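Condensin complex subunit 3 (Schizosaccharomyces pombe, PDB 5OQR) serves as a regulatory HEAT-repeat subunit of condensin, the complex required for converting interphase chromatin into mitotic-like condensed chromosomes. Local coordinates at residues 456-459 with 460-464; 466-469 with 470-473. All coordinates share one frame; numbering follows the deposited sequence.

Overall arrangement
Coming from the N terminus, the chain runs through helices 399-412 and 416-434, is not modelled over 436-455, and reappears at the start of helix 457-471. Interaction 1 joins 456-459 to 460-464 in the first turns of that helix; interaction 2 joins 466-469 to 470-473 where it ends. Neither closes a loop, since each is a helical contact between adjoining segments. They neither nest nor cross: they follow in series, their centres about 14 Å apart. Both face helices 416-434, 480-495 and 500-514, while interaction 2 also reaches helix 399-412, so together they pack helix 457-471 of the HEAT-repeat solenoid against its neighbours.

Interaction 1: 456-459 with 460-464; sequences AFNE and LRCLS
L460 N donates to A456 O at 2.9 Å, nearly straight at 169°, and three more backbone bonds of the same i to i+4 kind continue the first turns of the helix. R461 N reaches F457 O, C462 N reaches N458 O, and L463 N closes on E459 O at 2.9 Å.

One side-chain hydroxyl joins the backbone pattern. S464 OG donates to L460 O at 2.8 Å, while S464 N approaches that oxygen from the opposite face of the carbonyl plane, so two donors from one residue grip a single acceptor. S464 OG is also hydrogen-bonded to K505 NZ, on helix 500-514.

Among the other touches, L460 and L463 pack on carbonyls one turn back. Each has CG opposite the carbonyl carbon (chi1 -76° and -67°), which swings the branch back toward the preceding turn: L460 CG lies 3.5 Å from A456 O, and L463 CG lies the same 3.5 Å from E459 O. C462 SG makes a loose approach to N458 OD1 at 4.2 Å. The amide's firm partner is elsewhere, N458 ND2 bonding to V430 O.

This is the regular i to i+4 winding of a helix in an alpha-solenoid, packed on its neighbours: C462 lies against V430 and F431 of helix 416-434, L463 against L490 and A494 of helix 480-495, and E459 and L460 against helix 500-514.

Interaction 2: 466-469 with 470-473; sequences VQCL and FENI
Two different first torsions, one turn apart, bring V466 and F470 together: V466 CG1 stands opposite its own backbone N (chi1 -176°), while F470 turns its ring back beside its backbone N (chi1 -65°). Both side chains leave the helix in the same direction, and V466 CG1 meets the ring along its CD2-CE2 side, 3.6 Å from F470 CE2. L469 brings CD2 over one face of the same ring, a looser touch at 4.4 Å from F470 CE2.

The backbone below is a helix coming to its end. F470 N still makes a nearly straight bond to V466 O, 3.3 Å long. E471 N then divides weakly between Q467 O and C468 O, and N472 N bonds to L469 O at 3.1 Å from well above the carbonyl plane, i+4 bonding having given way to i+3. On the polar flank, the Q467 amide and E471 carboxylate run alongside each other with planes 66° apart, and Q467 NE2 stays 3.9 Å from E471 OE2.

F470 also packs on M483 and M486 of helix 480-495 and V513 of helix 500-514, and L469 on F419, C420 and L423 of helix 416-434. An alanine in place of F470 would probably leave a gap among V466 CG1, M483, M486 and V513, and L469 CD2 without its ring.

The chemistry thus divides by face: V466, L469 and F470 pack an apolar side into the helices, Q467 and E471 form a polar flank, and E471 and I473 meet a chain of another protein, E471 packing on its backbone and I473 O accepting a hydrogen bond from a basic side chain.

Interaction 1: 456-459 with 460-464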
ATOM      1  N   ALA A 456     -40.196  16.917   5.180  1.00 60.45           N
ATOM      2  CA  ALA A 456     -39.331  15.840   4.711  1.00 66.57           C
ATOM      3  C   ALA A 456     -38.007  16.405   4.203  1.00 59.07           C
ATOM      4  O   ALA A 456     -37.034  16.479   4.951  1.00 59.91           O
ATOM      5  CB  ALA A 456     -40.028  15.033   3.620  1.00 66.02           C
ATOM      6  N   PHE A 457     -37.973  16.806   2.929  1.00 67.45           N
ATOM      7  CA  PHE A 457     -36.773  17.433   2.384  1.00 62.04           C
ATOM      8  C   PHE A 457     -36.351  18.629   3.224  1.00 54.34           C
ATOM      9  O   PHE A 457     -35.156  18.850   3.452  1.00 57.88           O
ATOM     10  CB  PHE A 457     -37.017  17.871   0.939  1.00 70.64           C
ATOM     11  CG  PHE A 457     -37.029  16.741  -0.046  1.00 79.50           C
ATOM     12  CD1 PHE A 457     -35.849  16.116  -0.415  1.00 73.69           C
ATOM     13  CD2 PHE A 457     -38.216  16.311  -0.615  1.00 80.02           C
ATOM     14  CE1 PHE A 457     -35.854  15.079  -1.325  1.00 65.91           C
ATOM     15  CE2 PHE A 457     -38.227  15.276  -1.526  1.00 74.22           C
ATOM     16  CZ  PHE A 457     -37.043  14.657  -1.881  1.00 73.44           C
ATOM     17  N   ASN A 458     -37.321  19.412   3.692  1.00 50.90           N
ATOM     18  CA  ASN A 458     -37.002  20.598   4.476  1.00 57.42           C
ATOM     19  C   ASN A 458     -36.378  20.219   5.813  1.00 51.21           C
ATOM     20  O   ASN A 458     -35.353  20.781   6.212  1.00 47.60           O
ATOM     21  CB  ASN A 458     -38.263  21.437   4.687  1.00 62.86           C
ATOM     22  CG  ASN A 458     -38.030  22.619   5.607  1.00 58.73           C
ATOM     23  OD1 ASN A 458     -38.452  22.614   6.763  1.00 59.94           O
ATOM     24  ND2 ASN A 458     -37.349  23.639   5.099  1.00 55.83           N
ATOM     25  N   GLU A 459     -36.981  19.260   6.516  1.00 51.64           N
ATOM     26  CA  GLU A 459     -36.468  18.879   7.826  1.00 58.16           C
ATOM     27  C   GLU A 459     -35.085  18.248   7.716  1.00 46.94           C
ATOM     28  O   GLU A 459     -34.213  18.507   8.551  1.00 45.24           O
ATOM     29  CB  GLU A 459     -37.442  17.921   8.510  1.00 64.66           C
ATOM     30  CG  GLU A 459     -37.249  17.824  10.013  1.00 66.96           C
ATOM     31  CD  GLU A 459     -38.343  17.024  10.690  1.00 86.37           C
ATOM     32  OE1 GLU A 459     -39.215  16.489   9.973  1.00 86.61           O
ATOM     33  OE2 GLU A 459     -38.333  16.934  11.936  1.00 82.38           O
ATOM     34  N   LEU A 460     -34.862  17.420   6.693  1.00 37.71           N
ATOM     35  CA  LEU A 460     -33.548  16.816   6.514  1.00 33.97           C
ATOM     36  C   LEU A 460     -32.482  17.864   6.229  1.00 38.98           C
ATOM     37  O   LEU A 460     -31.331  17.703   6.648  1.00 41.94           O
ATOM     38  CB  LEU A 460     -33.589  15.786   5.389  1.00 40.38           C
ATOM     39  CG  LEU A 460     -34.237  14.445   5.731  1.00 36.87           C
ATOM     40  CD1 LEU A 460     -34.399  13.605   4.478  1.00 39.86           C
ATOM     41  CD2 LEU A 460     -33.416  13.692   6.768  1.00 46.15           C
ATOM     42  N   ARG A 461     -32.833  18.932   5.516  1.00 34.98           N
ATOM     43  CA  ARG A 461     -31.873  20.009   5.302  1.00 38.97           C
ATOM     44  C   ARG A 461     -31.583  20.740   6.604  1.00 37.23           C
ATOM     45  O   ARG A 461     -30.438  21.124   6.865  1.00 37.23           O
ATOM     46  CB  ARG A 461     -32.393  20.987   4.251  1.00 42.91           C
ATOM     47  CG  ARG A 461     -31.342  21.981   3.776  1.00 50.01           C
ATOM     48  CD  ARG A 461     -31.959  23.135   3.010  1.00 54.59           C
ATOM     49  NE  ARG A 461     -33.042  22.690   2.142  1.00 57.74           N
ATOM     50  CZ  ARG A 461     -32.865  22.001   1.020  1.00 75.89           C
ATOM     51  NH1 ARG A 461     -33.915  21.637   0.296  1.00 86.69           N
ATOM     52  NH2 ARG A 461     -31.643  21.666   0.625  1.00 66.34           N
ATOM     53  N   CYS A 462     -32.608  20.947   7.430  1.00 38.28           N
ATOM     54  CA  CYS A 462     -32.398  21.592   8.720  1.00 39.65           C
ATOM     55  C   CYS A 462     -31.456  20.769   9.586  1.00 33.59           C
ATOM     56  O   CYS A 462     -30.458  21.283  10.098  1.00 31.22           O
ATOM     57  CB  CYS A 462     -33.738  21.804   9.427  1.00 42.14           C
ATOM     58  SG  CYS A 462     -34.771  23.080   8.685  1.00 52.66           S
ATOM     59  N   LEU A 463     -31.755  19.479   9.748  1.00 34.75           N
ATOM     60  CA  LEU A 463     -30.895  18.612  10.542  1.00 31.35           C
ATOM     61  C   LEU A 463     -29.478  18.572   9.990  1.00 32.85           C
ATOM     62  O   LEU A 463     -28.519  18.469  10.759  1.00 39.37           O
ATOM     63  CB  LEU A 463     -31.483  17.205  10.599  1.00 35.20           C
ATOM     64  CG  LEU A 463     -32.807  17.059  11.352  1.00 36.06           C
ATOM     65  CD1 LEU A 463     -33.377  15.667  11.150  1.00 37.18           C
ATOM     66  CD2 LEU A 463     -32.618  17.346  12.832  1.00 34.14           C
ATOM     67  N   SER A 464     -29.325  18.648   8.668  1.00 30.95           N
ATOM     68  CA  SER A 464     -27.989  18.742   8.092  1.00 33.11           C
ATOM     69  C   SER A 464     -27.288  20.021   8.523  1.00 30.75           C
ATOM     70  O   SER A 464     -26.064  20.030   8.688  1.00 31.31           O
ATOM     71  CB  SER A 464     -28.070  18.668   6.569  1.00 38.81           C
ATOM     72  OG  SER A 464     -28.609  17.426   6.158  1.00 47.97           O
TER

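Interaction 2: 466-469 with 470-473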
ATOM      1  N   VAL A 466     -27.985  21.495  11.456  1.00 28.21           N
ATOM      2  CA  VAL A 466     -27.713  21.221  12.863  1.00 29.81           C
ATOM      3  C   VAL A 466     -26.475  20.350  12.993  1.00 29.81           C
ATOM      4  O   VAL A 466     -25.616  20.584  13.851  1.00 33.24           O
ATOM      5  CB  VAL A 466     -28.934  20.555  13.525  1.00 26.02           C
ATOM      6  CG1 VAL A 466     -28.693  20.364  15.011  1.00 26.09           C
ATOM      7  CG2 VAL A 466     -30.187  21.379  13.297  1.00 33.65           C
ATOM      8  N   GLN A 467     -26.369  19.332  12.143  1.00 29.56           N
ATOM      9  CA  GLN A 467     -25.223  18.434  12.187  1.00 29.01           C
ATOM     10  C   GLN A 467     -23.921  19.198  11.979  1.00 29.87           C
ATOM     11  O   GLN A 467     -22.954  19.013  12.725  1.00 37.83           O
ATOM     12  CB  GLN A 467     -25.391  17.345  11.130  1.00 34.62           C
ATOM     13  CG  GLN A 467     -24.393  16.216  11.224  1.00 44.29           C
ATOM     14  CD  GLN A 467     -24.620  15.166  10.159  1.00 51.51           C
ATOM     15  OE1 GLN A 467     -25.616  15.205   9.438  1.00 45.30           O
ATOM     16  NE2 GLN A 467     -23.697  14.219  10.052  1.00 61.94           N
ATOM     17  N   CYS A 468     -23.880  20.069  10.970  1.00 27.11           N
ATOM     18  CA  CYS A 468     -22.665  20.829  10.701  1.00 31.21           C
ATOM     19  C   CYS A 468     -22.388  21.854  11.791  1.00 33.80           C
ATOM     20  O   CYS A 468     -21.233  22.241  11.996  1.00 30.86           O
ATOM     21  CB  CYS A 468     -22.769  21.522   9.345  1.00 28.42           C
ATOM     22  SG  CYS A 468     -22.715  20.415   7.933  1.00 38.59           S
ATOM     23  N   LEU A 469     -23.425  22.313  12.489  1.00 34.23           N
ATOM     24  CA  LEU A 469     -23.227  23.275  13.566  1.00 35.15           C
ATOM     25  C   LEU A 469     -22.375  22.674  14.675  1.00 32.50           C
ATOM     26  O   LEU A 469     -21.334  23.225  15.048  1.00 33.54           O
ATOM     27  CB  LEU A 469     -24.584  23.735  14.107  1.00 33.85           C
ATOM     28  CG  LEU A 469     -24.580  24.479  15.447  1.00 36.75           C
ATOM     29  CD1 LEU A 469     -23.691  25.702  15.401  1.00 42.04           C
ATOM     30  CD2 LEU A 469     -25.991  24.867  15.841  1.00 40.56           C
ATOM     31  N   PHE A 470     -22.801  21.533  15.211  1.00 31.30           N
ATOM     32  CA  PHE A 470     -22.083  20.889  16.300  1.00 33.73           C
ATOM     33  C   PHE A 470     -20.812  20.191  15.840  1.00 31.63           C
ATOM     34  O   PHE A 470     -20.024  19.756  16.687  1.00 29.53           O
ATOM     35  CB  PHE A 470     -23.008  19.899  17.006  1.00 30.00           C
ATOM     36  CG  PHE A 470     -24.168  20.557  17.691  1.00 30.07           C
ATOM     37  CD1 PHE A 470     -23.968  21.331  18.819  1.00 32.69           C
ATOM     38  CD2 PHE A 470     -25.454  20.419  17.202  1.00 27.62           C
ATOM     39  CE1 PHE A 470     -25.025  21.946  19.449  1.00 32.86           C
ATOM     40  CE2 PHE A 470     -26.516  21.032  17.832  1.00 29.25           C
ATOM     41  CZ  PHE A 470     -26.300  21.796  18.957  1.00 28.16           C
ATOM     42  N   GLU A 471     -20.588  20.080  14.532  1.00 32.18           N
ATOM     43  CA  GLU A 471     -19.308  19.610  14.023  1.00 29.65           C
ATOM     44  C   GLU A 471     -18.227  20.677  14.091  1.00 30.90           C
ATOM     45  O   GLU A 471     -17.040  20.337  14.044  1.00 37.91           O
ATOM     46  CB  GLU A 471     -19.452  19.144  12.573  1.00 36.13           C
ATOM     47  CG  GLU A 471     -19.562  17.643  12.404  1.00 41.83           C
ATOM     48  CD  GLU A 471     -19.905  17.242  10.982  1.00 52.63           C
ATOM     49  OE1 GLU A 471     -19.777  18.094  10.077  1.00 57.14           O
ATOM     50  OE2 GLU A 471     -20.308  16.079  10.770  1.00 56.75           O
ATOM     51  N   ASN A 472     -18.604  21.950  14.206  1.00 38.57           N
ATOM     52  CA  ASN A 472     -17.667  23.061  14.090  1.00 32.73           C
ATOM     53  C   ASN A 472     -17.478  23.826  15.394  1.00 34.41           C
ATOM     54  O   ASN A 472     -16.911  24.923  15.377  1.00 37.11           O
ATOM     55  CB  ASN A 472     -18.128  24.016  12.990  1.00 37.21           C
ATOM     56  CG  ASN A 472     -17.754  23.533  11.609  1.00 29.33           C
ATOM     57  OD1 ASN A 472     -18.550  22.895  10.925  1.00 30.29           O
ATOM     58  ND2 ASN A 472     -16.530  23.830  11.192  1.00 32.62           N
ATOM     59  N   ILE A 473     -17.933  23.283  16.522  1.00 35.16           N
ATOM     60  CA  ILE A 473     -17.666  23.870  17.826  1.00 38.32           C
ATOM     61  C   ILE A 473     -17.026  22.807  18.707  1.00 46.13           C
ATOM     62  O   ILE A 473     -17.169  21.605  18.477  1.00 45.55           O
ATOM     63  CB  ILE A 473     -18.934  24.448  18.489  1.00 38.93           C
ATOM     64  CG1 ILE A 473     -20.035  23.392  18.568  1.00 35.73           C
ATOM     65  CG2 ILE A 473     -19.420  25.657  17.713  1.00 35.83           C
ATOM     66  CD1 ILE A 473     -21.164  23.776  19.488  1.00 43.21           C
TER